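Local coordinates for protein alpha-/beta-galactoside alpha-2,3-sialyltransferase (Photobacterium phosphoreum, PDB 2ZWI) that probably transfers sialic acid from a CMP-activated donor to galactosides through an alpha-2,3 linkage and binds CMP in a GT-B-type fold, at residues 324-327 against 328-331; 353-357 against 358-362; 298-301 against 302-305. All coordinates share one frame; numbering follows the deposited sequence.

All three contacts belong to the nucleotide-binding half of a GT-B enzyme, the half built on the six-stranded parallel sheet with edge strands 297-299 and 366-368. In chain order, interaction 3 follows edge strand 297-299, interaction 1 forms the short helix after strand 317-321, and interaction 2 ends helix 350-357 ahead of strand 366-368. Interactions 1 and 3, centres about 15 Å apart, hold the phosphate and the cytosine of one CMP and pack together through Phe305, Val325 and Leu329. Interaction 2, its centre about 11 Å from that of interaction 1, backs its two phenylalanines with Met355 and Ile360. Interactions 2 and 3 do not touch (nearest atoms about 11 Å apart); helix 325-328 lies between, contacting both.

Interaction 1: 324-327 against 328-331; sequences SVFF and SLPN. With C5P (cytidine-5'-monophosphate), chain C.
Val325 O gathers Ser328 N, Leu329 N and Ser328 OG at the end of the short helix 325-328, whose start, in the nucleotide-binding half of this GT-B fold, receives the CMP phosphate. Ser328 N to Val325 O, 3.2 Å, is an ordinary bond, with the donor well above the carbonyl plane. Leu329 N and the Ser328 hydroxyl add only weak bonds. That hydroxyl is directed back over the turn because OG stands between its own N and carbonyl carbon (chi1 60°).

At the other end, Ser324 N gives C5P O1P a nearly straight bond (2.9 Å, 164°), and Ser324 OG donates to the same oxygen at 2.6 Å. Two donors from one residue thus fix a single phosphate oxygen, and the helix start would probably favour its negative charge. Val325 CG2 lies over one face of the cytosine, 3.5 Å from C5P N1.

Farther out, Ser114 N bonds Ser324 OG, and Ser323 OG receives Val325 N. Phe326 and Phe327 pack on helix 350-357, while Leu329 leans on Phe305. Across the turn itself, Phe326 CD1 meets Leu329 CD2 obliquely, 4.4 Å apart.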
loop_
_atom_site.group_PDB
_atom_site.type_symbol
_atom_site.label_atom_id
_atom_site.label_comp_id
_atom_site.label_asym_id
_atom_site.label_seq_id
_atom_site.Cartn_x
_atom_site.Cartn_y
_atom_site.Cartn_z
ATOM N N SER A 324 2.548 8.004 -0.964
ATOM C CA SER A 324 2.743 6.578 -0.687
ATOM C C SER A 324 3.448 5.831 -1.817
ATOM O O SER A 324 4.105 4.820 -1.567
ATOM C CB SER A 324 1.407 5.891 -0.401
ATOM O OG SER A 324 0.721 6.544 0.649
ATOM N N VAL A 325 3.304 6.322 -3.049
ATOM C CA VAL A 325 3.949 5.715 -4.237
ATOM C C VAL A 325 5.448 5.455 -4.034
ATOM O O VAL A 325 5.952 4.378 -4.373
ATOM C CB VAL A 325 3.753 6.592 -5.510
ATOM C CG1 VAL A 325 4.710 6.168 -6.634
ATOM C CG2 VAL A 325 2.319 6.523 -5.990
ATOM N N PHE A 326 6.153 6.435 -3.470
ATOM C CA PHE A 326 7.600 6.326 -3.273
ATOM C C PHE A 326 8.010 5.224 -2.287
ATOM O O PHE A 326 9.156 4.798 -2.310
ATOM C CB PHE A 326 8.204 7.667 -2.828
ATOM C CG PHE A 326 8.058 8.783 -3.840
ATOM C CD1 PHE A 326 8.980 8.932 -4.883
ATOM C CD2 PHE A 326 7.018 9.705 -3.730
ATOM C CE1 PHE A 326 8.858 9.989 -5.811
ATOM C CE2 PHE A 326 6.888 10.757 -4.640
ATOM C CZ PHE A 326 7.804 10.900 -5.692
ATOM N N PHE A 327 7.084 4.772 -1.431
ATOM C CA PHE A 327 7.351 3.686 -0.467
ATOM C C PHE A 327 7.420 2.295 -1.100
ATOM O O PHE A 327 8.107 1.408 -0.580
ATOM C CB PHE A 327 6.307 3.676 0.655
ATOM C CG PHE A 327 6.489 4.774 1.666
ATOM C CD1 PHE A 327 7.196 4.541 2.846
ATOM C CD2 PHE A 327 5.953 6.042 1.444
ATOM C CE1 PHE A 327 7.367 5.563 3.784
ATOM C CE2 PHE A 327 6.125 7.068 2.384
ATOM C CZ PHE A 327 6.829 6.824 3.549
ATOM N N SER A 328 6.704 2.090 -2.199
ATOM C CA SER A 328 6.714 0.786 -2.876
ATOM C C SER A 328 7.610 0.767 -4.115
ATOM O O SER A 328 7.852 -0.294 -4.703
ATOM C CB SER A 328 5.296 0.344 -3.236
ATOM O OG SER A 328 4.683 1.270 -4.106
ATOM N N LEU A 329 8.097 1.940 -4.506
ATOM C CA LEU A 329 8.948 2.066 -5.674
ATOM C C LEU A 329 10.264 1.325 -5.445
ATOM O O LEU A 329 10.904 1.519 -4.414
ATOM C CB LEU A 329 9.219 3.545 -5.957
ATOM C CG LEU A 329 9.817 3.936 -7.300
ATOM C CD1 LEU A 329 8.852 3.626 -8.422
ATOM C CD2 LEU A 329 10.160 5.399 -7.283
ATOM N N PRO A 330 10.657 0.448 -6.390
ATOM C CA PRO A 330 11.965 -0.210 -6.256
ATOM C C PRO A 330 13.111 0.801 -6.217
ATOM O O PRO A 330 13.056 1.824 -6.913
ATOM C CB PRO A 330 12.043 -1.079 -7.511
ATOM C CG PRO A 330 10.576 -1.329 -7.879
ATOM C CD PRO A 330 9.920 -0.022 -7.579
ATOM N N ASN A 331 14.130 0.531 -5.399
ATOM C CA ASN A 331 15.233 1.486 -5.191
ATOM C C ASN A 331 16.222 1.600 -6.361
ATOM O O ASN A 331 17.141 2.415 -6.317
ATOM C CB ASN A 331 15.966 1.219 -3.856
ATOM C CG ASN A 331 16.624 -0.161 -3.791
ATOM O OD1 ASN A 331 16.884 -0.683 -2.702
ATOM N ND2 ASN A 331 16.898 -0.749 -4.943
HETATM O O3P C5P C . -0.189 9.993 -2.520
HETATM P P C5P C . -0.996 9.072 -1.687
HETATM O O1P C5P C . -0.203 8.748 -0.458
HETATM O O2P C5P C . -2.369 9.658 -1.495
HETATM O "O5'" C5P C . -1.124 7.728 -2.543
HETATM C "C5'" C5P C . -2.041 6.693 -2.200
HETATM C "C4'" C5P C . -2.127 5.747 -3.387
HETATM O "O4'" C5P C . -2.571 6.454 -4.561
HETATM C "C3'" C5P C . -0.760 5.200 -3.776
HETATM O "O3'" C5P C . -0.425 4.042 -3.023
HETATM C "C2'" C5P C . -0.942 4.860 -5.232
HETATM O "O2'" C5P C . -1.758 3.693 -5.374
HETATM C "C1'" C5P C . -1.838 5.983 -5.708
HETATM N N1 C5P C . -1.160 7.087 -6.401
HETATM C C2 C5P C . -0.820 6.911 -7.759
HETATM N N3 C5P C . -0.245 7.914 -8.452
HETATM C C4 C5P C . 0.029 9.092 -7.853
HETATM C C5 C5P C . -0.295 9.301 -6.518
HETATM C C6 C5P C . -0.904 8.263 -5.799
HETATM O O2 C5P C . -1.031 5.817 -8.326
HETATM N N4 C5P C . 0.598 10.075 -8.589
#

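Interaction 2: 353-357 against 358-362; sequences QVMIE and LNIVN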
loop_
_atom_site.group_PDB
_atom_site.type_symbol
_atom_site.label_atom_id
_atom_site.label_comp_id
_atom_site.label_asym_id
_atom_site.label_seq_id
_atom_site.Cartn_x
_atom_site.Cartn_y
_atom_site.Cartn_z
ATOM N N GLN A 353 10.896 12.970 7.326
ATOM C CA GLN A 353 11.923 12.267 8.087
ATOM C C GLN A 353 11.932 10.743 7.898
ATOM O O GLN A 353 13.005 10.153 7.800
ATOM C CB GLN A 353 11.911 12.649 9.574
ATOM C CG GLN A 353 12.260 14.117 9.864
ATOM C CD GLN A 353 13.598 14.551 9.284
ATOM O OE1 GLN A 353 13.681 15.573 8.609
ATOM N NE2 GLN A 353 14.643 13.764 9.524
ATOM N N VAL A 354 10.764 10.105 7.853
ATOM C CA VAL A 354 10.706 8.647 7.626
ATOM C C VAL A 354 11.226 8.304 6.237
ATOM O O VAL A 354 11.872 7.268 6.040
ATOM C CB VAL A 354 9.284 8.031 7.741
ATOM C CG1 VAL A 354 9.381 6.519 7.983
ATOM C CG2 VAL A 354 8.505 8.645 8.843
ATOM N N MET A 355 10.947 9.173 5.267
ATOM C CA MET A 355 11.390 8.944 3.886
ATOM C C MET A 355 12.906 9.117 3.763
ATOM O O MET A 355 13.566 8.369 3.033
ATOM C CB MET A 355 10.612 9.817 2.900
ATOM C CG MET A 355 9.132 9.384 2.786
ATOM S SD MET A 355 8.070 10.395 1.728
ATOM C CE MET A 355 8.427 9.687 0.125
ATOM N N ILE A 356 13.465 10.073 4.505
ATOM C CA ILE A 356 14.929 10.198 4.571
ATOM C C ILE A 356 15.565 8.970 5.234
ATOM O O ILE A 356 16.505 8.379 4.684
ATOM C CB ILE A 356 15.369 11.517 5.255
ATOM C CG1 ILE A 356 15.118 12.703 4.317
ATOM C CG2 ILE A 356 16.840 11.458 5.681
ATOM C CD1 ILE A 356 15.117 14.075 5.033
ATOM N N GLU A 357 15.038 8.576 6.395
ATOM C CA GLU A 357 15.572 7.421 7.146
ATOM C C GLU A 357 15.572 6.113 6.353
ATOM O O GLU A 357 16.488 5.291 6.499
ATOM C CB GLU A 357 14.831 7.228 8.473
ATOM C CG GLU A 357 15.041 8.358 9.477
ATOM C CD GLU A 357 16.513 8.581 9.811
ATOM O OE1 GLU A 357 17.007 9.720 9.650
ATOM O OE2 GLU A 357 17.175 7.602 10.214
ATOM N N LEU A 358 14.557 5.936 5.508
ATOM C CA LEU A 358 14.429 4.748 4.655
ATOM C C LEU A 358 15.205 4.836 3.344
ATOM O O LEU A 358 15.130 3.933 2.506
ATOM C CB LEU A 358 12.951 4.488 4.350
ATOM C CG LEU A 358 12.143 3.931 5.524
ATOM C CD1 LEU A 358 10.671 4.058 5.227
ATOM C CD2 LEU A 358 12.513 2.478 5.759
ATOM N N ASN A 359 15.938 5.932 3.175
ATOM C CA ASN A 359 16.701 6.204 1.957
ATOM C C ASN A 359 15.835 6.178 0.696
ATOM O O ASN A 359 16.284 5.774 -0.371
ATOM C CB ASN A 359 17.903 5.250 1.844
ATOM C CG ASN A 359 18.785 5.295 3.069
ATOM O OD1 ASN A 359 19.573 6.224 3.245
ATOM N ND2 ASN A 359 18.652 4.295 3.935
ATOM N N ILE A 360 14.582 6.601 0.845
ATOM C CA ILE A 360 13.670 6.770 -0.280
ATOM C C ILE A 360 14.097 8.013 -1.073
ATOM O O ILE A 360 13.951 8.077 -2.293
ATOM C CB ILE A 360 12.195 6.876 0.217
ATOM C CG1 ILE A 360 11.712 5.499 0.715
ATOM C CG2 ILE A 360 11.277 7.407 -0.889
ATOM C CD1 ILE A 360 10.429 5.535 1.531
ATOM N N VAL A 361 14.634 8.991 -0.349
ATOM C CA VAL A 361 15.050 10.262 -0.918
ATOM C C VAL A 361 16.264 10.772 -0.151
ATOM O O VAL A 361 16.326 10.665 1.081
ATOM C CB VAL A 361 13.878 11.300 -0.878
ATOM C CG1 VAL A 361 13.423 11.585 0.566
ATOM C CG2 VAL A 361 14.224 12.595 -1.646
ATOM N N ASN A 362 17.246 11.284 -0.895
ATOM C CA ASN A 362 18.390 11.987 -0.323
ATOM C C ASN A 362 17.888 13.246 0.382
ATOM O O ASN A 362 17.016 13.939 -0.145
ATOM C CB ASN A 362 19.372 12.356 -1.443
ATOM C CG ASN A 362 20.754 12.736 -0.932
ATOM O OD1 ASN A 362 21.714 11.987 -1.100
ATOM N ND2 ASN A 362 20.866 13.905 -0.328
HETATM O O HOH W 1 18.174 9.451 2.600
#
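Met355 reaches Ile360 by running its side chain out extended and then bending it at the sulfur: chi2 is 176°, chi3 84°, and the bend carries CE to within 3.8 Å of Ile360 CG2. Ile360 contributes that methyl because its CG2 lies anti to the backbone N while CG1 is anti to the carbonyl carbon. The two side chains approach at a slant, CE meeting the branch methyl. Farther back along the methionine, CB rests against Val361 CG1. Val354 and Leu358, one helical turn apart, run side by side in the same direction; in one of the two conformers of Val354, its CG1 is 3.9 Å from Leu358 CD1.

These apolar contacts frame a Schellman motif, a common way of ending an alpha-helix. Leu358 N still makes the regular helical bond to Val354 O. The chain then turns at Asn359, whose positive phi (56°) breaks the helical path, and two bonds reach back into the last turn. Ile360 N donates to Met355 O at 3.0 Å, almost in line with the carbonyl. Inside that loop Asn359 N donates to Ile356 O at 2.9 Å, from well above the carbonyl plane. A water donates to Ile356 O at 2.9 Å and to Val361 O at 2.7 Å, bridging the helix end to the departing chain.

The end of helix 350-357 is also tied to its surroundings: Leu358 O accepts a hydrogen bond from Arg174 NH2. Val354 packs on Tyr117 and Tyr121 of helix 114-125, Met355 and Ile360 share Phe326 and Phe327 of helix 325-328, and Val361 joins Met355 against Ile338 of strand 334-340.

Interaction 3: 298-301 against 302-305; sequences EIYN and KIPF. With C5P (cytidine-5'-monophosphate), chain C.
Tyr300 presents one ring face to Lys302, whose CB stands 4.1 Å from the ring centroid and 24° off the normal, a CH-pi contact displaced toward the rim. The lysine chain continues across the phenol end, CG lying 3.6 Å from Tyr300 OH, so it is the aliphatic part that meets the ring. A bend at chi2 (-64°) takes the rest of the chain away, and NZ is bonded to Pro282 O. Asn301 runs alongside Lys302, pointing the same way.

The backbone brings these side chains together through a type I beta turn from Tyr300 to Ile303, closed by Ile303 N donating to Tyr300 O at 3.1 Å. The donor sits above the carbonyl plane, with an N-H...O angle of 156°. This turn follows edge strand 297-299 of the parallel sheet in the nucleotide-binding half of the GT-B fold, and leads toward helix 305-310. Ile303 folds back over the turn, its CD1 reaching Tyr300 CB at 3.7 Å and Ile299 CG2 at 4.2 Å. Ile299 and Tyr300 CB thus share an apolar patch with Ile303. Asn301 O is bound by Lys279 NZ, which ties the turn to the neighbouring strand 275-279.

Beyond the turn the chain meets the base of CMP. Phe305 N donates to C5P O2 at 2.8 Å, a main-chain N-H bonded to the cytosine carbonyl, consistent with recognition of the base, while Pro304 CB lies 3.7 Å from the ribose hydroxyl C5P O2'. The Phe305 ring packs on Ile238 and Ile240 of strand 236-240.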
loop_
_atom_site.group_PDB
_atom_site.type_symbol
_atom_site.label_atom_id
_atom_site.label_comp_id
_atom_site.label_asym_id
_atom_site.label_seq_id
_atom_site.Cartn_x
_atom_site.Cartn_y
_atom_site.Cartn_z
ATOM N N GLU A 298 0.691 11.290 -20.799
ATOM C CA GLU A 298 -0.222 10.902 -19.724
ATOM C C GLU A 298 -0.272 9.403 -19.448
ATOM O O GLU A 298 -0.488 8.588 -20.353
ATOM C CB GLU A 298 -1.632 11.405 -20.026
ATOM C CG GLU A 298 -2.683 11.002 -18.999
ATOM C CD GLU A 298 -4.085 11.425 -19.411
ATOM O OE1 GLU A 298 -4.215 12.158 -20.429
ATOM O OE2 GLU A 298 -5.050 11.027 -18.721
ATOM N N ILE A 299 -0.089 9.055 -18.178
ATOM C CA ILE A 299 -0.419 7.731 -17.683
ATOM C C ILE A 299 -1.720 7.921 -16.909
ATOM O O ILE A 299 -1.766 8.701 -15.947
ATOM C CB ILE A 299 0.696 7.142 -16.770
ATOM C CG1 ILE A 299 2.011 6.992 -17.547
ATOM C CG2 ILE A 299 0.260 5.782 -16.179
ATOM C CD1 ILE A 299 3.208 6.631 -16.672
ATOM N N TYR A 300 -2.773 7.240 -17.366
ATOM C CA TYR A 300 -4.124 7.357 -16.803
ATOM C C TYR A 300 -4.095 7.379 -15.279
ATOM O O TYR A 300 -3.620 6.431 -14.647
ATOM C CB TYR A 300 -4.994 6.205 -17.314
ATOM C CG TYR A 300 -6.454 6.262 -16.927
ATOM C CD1 TYR A 300 -7.163 7.474 -16.895
ATOM C CD2 TYR A 300 -7.136 5.097 -16.628
ATOM C CE1 TYR A 300 -8.512 7.506 -16.549
ATOM C CE2 TYR A 300 -8.478 5.116 -16.302
ATOM C CZ TYR A 300 -9.160 6.312 -16.262
ATOM O OH TYR A 300 -10.496 6.281 -15.918
ATOM N N ASN A 301 -4.596 8.463 -14.693
ATOM C CA ASN A 301 -4.431 8.702 -13.252
ATOM C C ASN A 301 -5.020 7.622 -12.343
ATOM O O ASN A 301 -4.497 7.375 -11.251
ATOM C CB ASN A 301 -4.931 10.104 -12.844
ATOM C CG ASN A 301 -6.465 10.210 -12.794
ATOM O OD1 ASN A 301 -7.023 10.726 -11.829
ATOM N ND2 ASN A 301 -7.139 9.723 -13.833
ATOM N N LYS A 302 -6.086 6.967 -12.804
ATOM C CA LYS A 302 -6.770 5.946 -11.998
ATOM C C LYS A 302 -5.974 4.648 -11.844
ATOM O O LYS A 302 -6.285 3.831 -10.976
ATOM C CB LYS A 302 -8.172 5.653 -12.561
ATOM C CG LYS A 302 -9.061 6.878 -12.682
ATOM C CD LYS A 302 -9.358 7.467 -11.309
ATOM C CE LYS A 302 -10.549 8.424 -11.357
ATOM N NZ LYS A 302 -10.960 8.718 -9.963
ATOM N N ILE A 303 -4.966 4.438 -12.684
ATOM C CA ILE A 303 -4.093 3.263 -12.521
ATOM C C ILE A 303 -3.256 3.440 -11.252
ATOM O O ILE A 303 -2.469 4.383 -11.159
ATOM C CB ILE A 303 -3.138 3.052 -13.719
ATOM C CG1 ILE A 303 -3.910 2.872 -15.024
ATOM C CG2 ILE A 303 -2.199 1.861 -13.468
ATOM C CD1 ILE A 303 -3.092 3.224 -16.247
ATOM N N PRO A 304 -3.428 2.551 -10.258
ATOM C CA PRO A 304 -2.538 2.696 -9.105
ATOM C C PRO A 304 -1.097 2.397 -9.508
ATOM O O PRO A 304 -0.848 1.432 -10.248
ATOM C CB PRO A 304 -3.072 1.657 -8.108
ATOM C CG PRO A 304 -3.789 0.646 -8.957
ATOM C CD PRO A 304 -4.370 1.428 -10.106
ATOM N N PHE A 305 -0.160 3.225 -9.044
ATOM C CA PHE A 305 1.235 3.078 -9.427
ATOM C C PHE A 305 1.797 1.679 -9.141
ATOM O O PHE A 305 2.654 1.206 -9.878
ATOM C CB PHE A 305 2.116 4.132 -8.760
ATOM C CG PHE A 305 3.410 4.392 -9.495
ATOM C CD1 PHE A 305 3.515 5.456 -10.383
ATOM C CD2 PHE A 305 4.518 3.571 -9.304
ATOM C CE1 PHE A 305 4.709 5.701 -11.064
ATOM C CE2 PHE A 305 5.710 3.796 -9.990
ATOM C CZ PHE A 305 5.805 4.867 -10.864
HETATM O O3P C5P C . -0.189 9.993 -2.520
HETATM P P C5P C . -0.996 9.072 -1.687
HETATM O O1P C5P C . -0.203 8.748 -0.458
HETATM O O2P C5P C . -2.369 9.658 -1.495
HETATM O "O5'" C5P C . -1.124 7.728 -2.543
HETATM C "C5'" C5P C . -2.041 6.693 -2.200
HETATM C "C4'" C5P C . -2.127 5.747 -3.387
HETATM O "O4'" C5P C . -2.571 6.454 -4.561
HETATM C "C3'" C5P C . -0.760 5.200 -3.776
HETATM O "O3'" C5P C . -0.425 4.042 -3.023
HETATM C "C2'" C5P C . -0.942 4.860 -5.232
HETATM O "O2'" C5P C . -1.758 3.693 -5.374
HETATM C "C1'" C5P C . -1.838 5.983 -5.708
HETATM N N1 C5P C . -1.160 7.087 -6.401
HETATM C C2 C5P C . -0.820 6.911 -7.759
HETATM N N3 C5P C . -0.245 7.914 -8.452
HETATM C C4 C5P C . 0.029 9.092 -7.853
HETATM C C5 C5P C . -0.295 9.301 -6.518
HETATM C C6 C5P C . -0.904 8.263 -5.799
HETATM O O2 C5P C . -1.031 5.817 -8.326
HETATM N N4 C5P C . 0.598 10.075 -8.589
#